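Local coordinates for NH(3)-dependent NAD(+) synthetase (Francisella tularensis subsp. holarctica LVS, PDB 3FIU), which belongs to the NAD synthase family of the HUP clan and binds adenosine monophosphate, pyrophosphate and magnesium in a pocket of its parallel-sheet fold, at residues Leu16-Ser21 against Leu48-Leu54; Asn144-Trp148 against Val167-Lys171. One frame throughout, in Å; residues are numbered along the deposited sequence.

Interaction 1: Leu16-Ser21 against Leu48-Leu54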
loop_
_atom_site.group_PDB
_atom_site.type_symbol
_atom_site.label_atom_id
_atom_site.label_comp_id
_atom_site.label_asym_id
_atom_site.label_seq_id
_atom_site.Cartn_x
_atom_site.Cartn_y
_atom_site.Cartn_z
ATOM N N LEU A 16 10.511 -2.011 -23.331
ATOM C CA LEU A 16 9.952 -1.449 -22.113
ATOM C C LEU A 16 9.084 -0.226 -22.399
ATOM O O LEU A 16 7.982 -0.088 -21.851
ATOM C CB LEU A 16 11.102 -1.104 -21.179
ATOM C CG LEU A 16 10.991 -1.499 -19.717
ATOM C CD1 LEU A 16 10.127 -2.758 -19.503
ATOM C CD2 LEU A 16 12.393 -1.642 -19.144
ATOM N N VAL A 17 9.567 0.647 -23.288
ATOM C CA VAL A 17 8.821 1.843 -23.699
ATOM C C VAL A 17 7.480 1.457 -24.361
ATOM O O VAL A 17 6.430 2.046 -24.064
ATOM C CB VAL A 17 9.671 2.766 -24.646
ATOM C CG1 VAL A 17 8.823 3.888 -25.196
ATOM C CG2 VAL A 17 10.886 3.360 -23.895
ATOM N N ASN A 18 7.526 0.470 -25.251
ATOM C CA ASN A 18 6.313 -0.019 -25.920
ATOM C C ASN A 18 5.328 -0.590 -24.898
ATOM O O ASN A 18 4.137 -0.258 -24.918
ATOM C CB ASN A 18 6.660 -1.093 -26.952
ATOM C CG ASN A 18 7.383 -0.537 -28.180
ATOM O OD1 ASN A 18 7.255 0.641 -28.520
ATOM N ND2 ASN A 18 8.140 -1.399 -28.856
ATOM N N TRP A 19 5.860 -1.407 -23.984
ATOM C CA TRP A 19 5.071 -2.012 -22.908
ATOM C C TRP A 19 4.471 -0.962 -21.962
ATOM O O TRP A 19 3.284 -1.026 -21.622
ATOM C CB TRP A 19 5.919 -3.037 -22.163
ATOM C CG TRP A 19 5.229 -3.688 -20.986
ATOM C CD1 TRP A 19 4.335 -4.717 -21.026
ATOM C CD2 TRP A 19 5.385 -3.341 -19.602
ATOM N NE1 TRP A 19 3.925 -5.046 -19.748
ATOM C CE2 TRP A 19 4.557 -4.216 -18.857
ATOM C CE3 TRP A 19 6.160 -2.390 -18.920
ATOM C CZ2 TRP A 19 4.467 -4.155 -17.468
ATOM C CZ3 TRP A 19 6.073 -2.322 -17.534
ATOM C CH2 TRP A 19 5.240 -3.215 -16.820
ATOM N N LEU A 20 5.273 0.008 -21.541
ATOM C CA LEU A 20 4.749 1.090 -20.724
ATOM C C LEU A 20 3.611 1.810 -21.438
ATOM O O LEU A 20 2.546 2.041 -20.844
ATOM C CB LEU A 20 5.846 2.085 -20.333
ATOM C CG LEU A 20 6.776 1.665 -19.203
ATOM C CD1 LEU A 20 7.950 2.630 -19.137
ATOM C CD2 LEU A 20 6.056 1.543 -17.839
ATOM N N SER A 21 3.825 2.135 -22.715
ATOM C CA SER A 21 2.817 2.828 -23.497
ATOM C C SER A 21 1.513 2.038 -23.596
ATOM O O SER A 21 0.462 2.561 -23.258
ATOM C CB SER A 21 3.331 3.191 -24.898
ATOM O OG SER A 21 2.352 3.998 -25.514
ATOM N N LEU A 48 12.466 6.294 -19.343
ATOM C CA LEU A 48 11.635 5.387 -20.148
ATOM C C LEU A 48 10.223 5.926 -20.334
ATOM O O LEU A 48 9.681 5.910 -21.455
ATOM C CB LEU A 48 11.607 3.986 -19.522
ATOM C CG LEU A 48 12.941 3.225 -19.428
ATOM C CD1 LEU A 48 12.804 2.027 -18.490
ATOM C CD2 LEU A 48 13.420 2.767 -20.795
ATOM N N ALA A 49 9.615 6.404 -19.240
ATOM C CA ALA A 49 8.256 6.935 -19.300
ATOM C C ALA A 49 8.210 8.063 -20.314
ATOM O O ALA A 49 7.323 8.094 -21.187
ATOM C CB ALA A 49 7.812 7.454 -17.950
ATOM N N VAL A 50 9.175 8.979 -20.210
ATOM C CA VAL A 50 9.237 10.131 -21.111
ATOM C C VAL A 50 9.287 9.701 -22.581
ATOM O O VAL A 50 8.655 10.333 -23.430
ATOM C CB VAL A 50 10.402 11.075 -20.773
ATOM C CG1 VAL A 50 10.528 12.127 -21.856
ATOM C CG2 VAL A 50 10.122 11.739 -19.426
ATOM N N LYS A 51 10.011 8.618 -22.864
ATOM C CA LYS A 51 10.148 8.113 -24.240
ATOM C C LYS A 51 8.860 7.584 -24.867
ATOM O O LYS A 51 8.765 7.491 -26.094
ATOM C CB LYS A 51 11.219 7.030 -24.310
ATOM C CG LYS A 51 12.646 7.575 -24.186
ATOM C CD LYS A 51 13.594 6.848 -25.102
ATOM C CE LYS A 51 14.940 7.534 -25.124
ATOM N NZ LYS A 51 14.876 8.840 -25.829
ATOM N N THR A 52 7.867 7.231 -24.049
ATOM C CA THR A 52 6.560 6.811 -24.580
ATOM C C THR A 52 5.833 7.961 -25.278
ATOM O O THR A 52 4.885 7.727 -26.016
ATOM C CB THR A 52 5.577 6.324 -23.463
ATOM O OG1 THR A 52 5.191 7.435 -22.646
ATOM C CG2 THR A 52 6.175 5.195 -22.612
ATOM N N GLY A 53 6.252 9.195 -24.999
ATOM C CA GLY A 53 5.551 10.394 -25.465
ATOM C C GLY A 53 4.254 10.708 -24.726
ATOM O O GLY A 53 3.562 11.666 -25.076
ATOM N N LEU A 54 3.906 9.907 -23.716
ATOM C CA LEU A 54 2.734 10.191 -22.877
ATOM C C LEU A 54 3.096 11.157 -21.749
ATOM O O LEU A 54 4.239 11.167 -21.317
ATOM C CB LEU A 54 2.145 8.906 -22.302
ATOM C CG LEU A 54 1.654 7.843 -23.307
ATOM C CD1 LEU A 54 1.519 6.494 -22.612
ATOM C CD2 LEU A 54 0.338 8.275 -23.921
#
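V17 and T52 form the middle of this contact, where their CA atoms come within 5.5 Å of each other. Beyond CB, the V17 side chain splits into two methyls that divide the work. CG1 stands anti to the backbone N (chi1 173°) and rests on the peptide link between K51 and T52, 3.7 Å from T52 N. V17 CG2 turns to the helix that carries L48 and lies 3.7 Å from K51 CB, with L48 CD2 a little farther off. T52 returns the contact with its methyl. T52 CG2 sits 3.5 Å from V17 O and also meets L20 CB and S21 N.

Helices 9-25 and 40-51 pack side by side against strand 31-35 of the parallel sheet in this HUP-type alpha/beta fold. F32 on that strand touches L20, A49, T52 and L54, and thus borders both segments. L16 and L48 meet methyl to methyl, L16 CD2 to L48 CD1 at 3.7 Å. The L20 and L48 side chains cross at about a right angle, with L20 CD1 against L48 CB.

No hydrogen bond crosses the contact. The T52 hydroxyl is used within its own segment. T52 OG1 donates to A49 O at 2.7 Å. T52 OG1 also accepts from L54 N at 3.0 Å, which makes an ST turn. G53, with positive phi, leads the chain out of the helix, and L54 CD1 then lies 3.9 Å from S21 OG.

Interaction 2: Asn144-Trp148 against Val167-Lys171. With MG (magnesium ion), chain E; POP (pyrophosphate 2-), chain H.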
loop_
_atom_site.group_PDB
_atom_site.type_symbol
_atom_site.label_atom_id
_atom_site.label_comp_id
_atom_site.label_asym_id
_atom_site.label_seq_id
_atom_site.Cartn_x
_atom_site.Cartn_y
_atom_site.Cartn_z
ATOM N N ASN A 144 13.862 -2.755 -8.790
ATOM C CA ASN A 144 14.592 -3.583 -9.747
ATOM C C ASN A 144 14.625 -5.019 -9.176
ATOM O O ASN A 144 14.133 -5.241 -8.050
ATOM C CB ASN A 144 16.008 -3.033 -10.008
ATOM C CG ASN A 144 16.841 -2.930 -8.739
ATOM O OD1 ASN A 144 16.942 -3.886 -7.983
ATOM N ND2 ASN A 144 17.429 -1.753 -8.495
ATOM N N ALA A 145 15.170 -5.985 -9.929
ATOM C CA ALA A 145 15.148 -7.393 -9.468
ATOM C C ALA A 145 15.875 -7.612 -8.147
ATOM O O ALA A 145 15.456 -8.477 -7.352
ATOM C CB ALA A 145 15.659 -8.358 -10.538
ATOM N N CYS A 146 16.936 -6.833 -7.905
ATOM C CA CYS A 146 17.692 -6.928 -6.632
ATOM C C CYS A 146 16.878 -6.489 -5.418
ATOM O O CYS A 146 16.747 -7.234 -4.429
ATOM C CB CYS A 146 18.986 -6.128 -6.679
ATOM S SG CYS A 146 20.102 -6.568 -8.052
ATOM N N GLU A 147 16.349 -5.262 -5.475
ATOM C CA GLU A 147 15.470 -4.767 -4.411
ATOM C C GLU A 147 14.293 -5.700 -4.175
ATOM O O GLU A 147 13.981 -6.028 -3.021
ATOM C CB GLU A 147 14.985 -3.356 -4.730
ATOM C CG GLU A 147 16.122 -2.434 -5.027
ATOM C CD GLU A 147 15.667 -1.090 -5.612
ATOM O OE1 GLU A 147 16.175 -0.079 -5.120
ATOM O OE2 GLU A 147 14.799 -1.044 -6.503
ATOM N N TRP A 148 13.660 -6.138 -5.256
ATOM C CA TRP A 148 12.549 -7.069 -5.148
ATOM C C TRP A 148 12.951 -8.359 -4.374
ATOM O O TRP A 148 12.364 -8.705 -3.321
ATOM C CB TRP A 148 11.946 -7.375 -6.531
ATOM C CG TRP A 148 10.511 -7.843 -6.394
ATOM C CD1 TRP A 148 10.024 -9.100 -6.631
ATOM C CD2 TRP A 148 9.393 -7.061 -5.921
ATOM N NE1 TRP A 148 8.668 -9.140 -6.359
ATOM C CE2 TRP A 148 8.260 -7.901 -5.931
ATOM C CE3 TRP A 148 9.244 -5.722 -5.512
ATOM C CZ2 TRP A 148 6.993 -7.457 -5.549
ATOM C CZ3 TRP A 148 7.967 -5.274 -5.115
ATOM C CH2 TRP A 148 6.865 -6.148 -5.135
ATOM N N VAL A 167 11.467 -4.390 -12.735
ATOM C CA VAL A 167 11.504 -5.423 -11.690
ATOM C C VAL A 167 12.191 -6.734 -12.153
ATOM O O VAL A 167 12.607 -7.526 -11.326
ATOM C CB VAL A 167 10.069 -5.650 -11.106
ATOM C CG1 VAL A 167 9.206 -6.474 -12.082
ATOM C CG2 VAL A 167 10.111 -6.246 -9.669
ATOM N N ASN A 168 12.320 -6.950 -13.456
ATOM C CA ASN A 168 13.095 -8.091 -13.977
ATOM C C ASN A 168 14.588 -7.785 -14.191
ATOM O O ASN A 168 15.354 -8.681 -14.539
ATOM C CB ASN A 168 12.499 -8.633 -15.278
ATOM C CG ASN A 168 11.112 -9.170 -15.103
ATOM O OD1 ASN A 168 10.719 -9.571 -14.015
ATOM N ND2 ASN A 168 10.353 -9.164 -16.178
ATOM N N LEU A 169 15.010 -6.544 -13.933
ATOM C CA LEU A 169 16.399 -6.127 -14.208
ATOM C C LEU A 169 17.374 -6.209 -13.031
ATOM O O LEU A 169 17.068 -5.782 -11.909
ATOM C CB LEU A 169 16.408 -4.680 -14.737
ATOM C CG LEU A 169 15.657 -4.345 -16.027
ATOM C CD1 LEU A 169 15.691 -2.839 -16.302
ATOM C CD2 LEU A 169 16.205 -5.104 -17.222
ATOM N N LYS A 170 18.569 -6.729 -13.309
ATOM C CA LYS A 170 19.684 -6.698 -12.363
ATOM C C LYS A 170 20.159 -5.255 -12.255
ATOM O O LYS A 170 19.948 -4.457 -13.178
ATOM C CB LYS A 170 20.856 -7.528 -12.895
ATOM C CG LYS A 170 20.652 -9.044 -12.817
ATOM C CD LYS A 170 21.848 -9.768 -13.472
ATOM C CE LYS A 170 21.740 -9.763 -14.989
ATOM N NZ LYS A 170 23.048 -10.089 -15.660
ATOM N N LYS A 171 20.825 -4.933 -11.162
ATOM C CA LYS A 171 21.254 -3.544 -10.946
ATOM C C LYS A 171 22.208 -3.076 -12.066
ATOM O O LYS A 171 22.100 -1.961 -12.572
ATOM C CB LYS A 171 21.895 -3.406 -9.562
ATOM C CG LYS A 171 22.134 -1.950 -9.123
ATOM C CD LYS A 171 20.791 -1.274 -8.805
ATOM C CE LYS A 171 21.017 0.161 -8.290
ATOM N NZ LYS A 171 19.689 0.779 -7.819
HETATM MG MG MG E . 16.021 2.011 -5.784
HETATM P P1 POP H . 16.587 5.141 -6.575
HETATM O O1 POP H . 16.206 5.926 -7.806
HETATM O O2 POP H . 15.639 3.999 -6.340
HETATM O O3 POP H . 16.677 5.978 -5.308
HETATM O O POP H . 18.030 4.456 -6.862
HETATM P P2 POP H . 18.810 3.570 -5.764
HETATM O O4 POP H . 17.984 2.339 -5.429
HETATM O O5 POP H . 20.042 3.178 -6.529
HETATM O O6 POP H . 19.183 4.352 -4.528
HETATM O O HOH W 1 18.662 -0.914 -5.956
HETATM O O HOH W 2 13.939 1.433 -6.384
#
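A145 and L169 make the one direct hydrogen bond across this contact, A145 N to L169 O at 2.8 Å. The donor is tilted 30° from the carbonyl plane. It ties the first turn of helix 145-150 to the loop before helix 171-180. A145 CB also lies close to the carbonyl oxygens of V167 and L169.

Packing contacts join the segments at two further points. V167 CG2 sits over one face of the W148 indole, 4.0 Å from the centroid of the five-membered ring, in a CH-pi contact. With V167 CG1 between the backbone N and the carbonyl carbon (chi1 76°), CG2 is left to lie against the ring. C146 SG packs on the start of helix 171-180, near K171 N and CB.

The bonds within 144-148 form a capping box. E147 N donates to N144 OD1, and N144 N donates to E147 OE2 on the anti side of the carboxylate. N144 caps the helix while its ND2 turns to K171 CD, 3.4 Å away. One water accepts from both N144 ND2 and K171 NZ. D41 OD1 is hydrogen-bonded to N144 ND2 and forms a salt bridge with K171 NZ.

Metal and anion contacts lie at the far end. E147 OE1 binds magnesium at 2.2 Å, beside pyrophosphate O2 and O4, a water and D41. That water also donates to E147 OE2, so both carboxylate oxygens are engaged. K171 NZ donates to pyrophosphate O5 at 2.7 Å and more weakly to O4.

The two segments thus meet the pyrophosphate differently, one through a carboxylate and magnesium, the other by a direct ammonium hydrogen bond. N144 N holds E147 OE2, consistent with the capping box helping to orient the carboxylate for the metal.

How the interactions relate
From the N terminus, helix 9-25 comes first, and the chain then runs through strand 31-35 into helix 40-51. Interaction 1 closes that loop of 26 residues by bringing the two helices together. The chain goes on through the rest of the sheet before interaction 2 opens. This second contact closes a loop of 18 residues between 144-148 and 167-171, two of them helical, and joins helix 145-150 to the entry of helix 171-180. The two loops follow in series and neither nest nor cross. The centres of interactions 1 and 2 lie about 19 Å apart. D41, on the helix 40-51 used by interaction 1, reaches the magnesium site of interaction 2. Both contacts touch the second subunit.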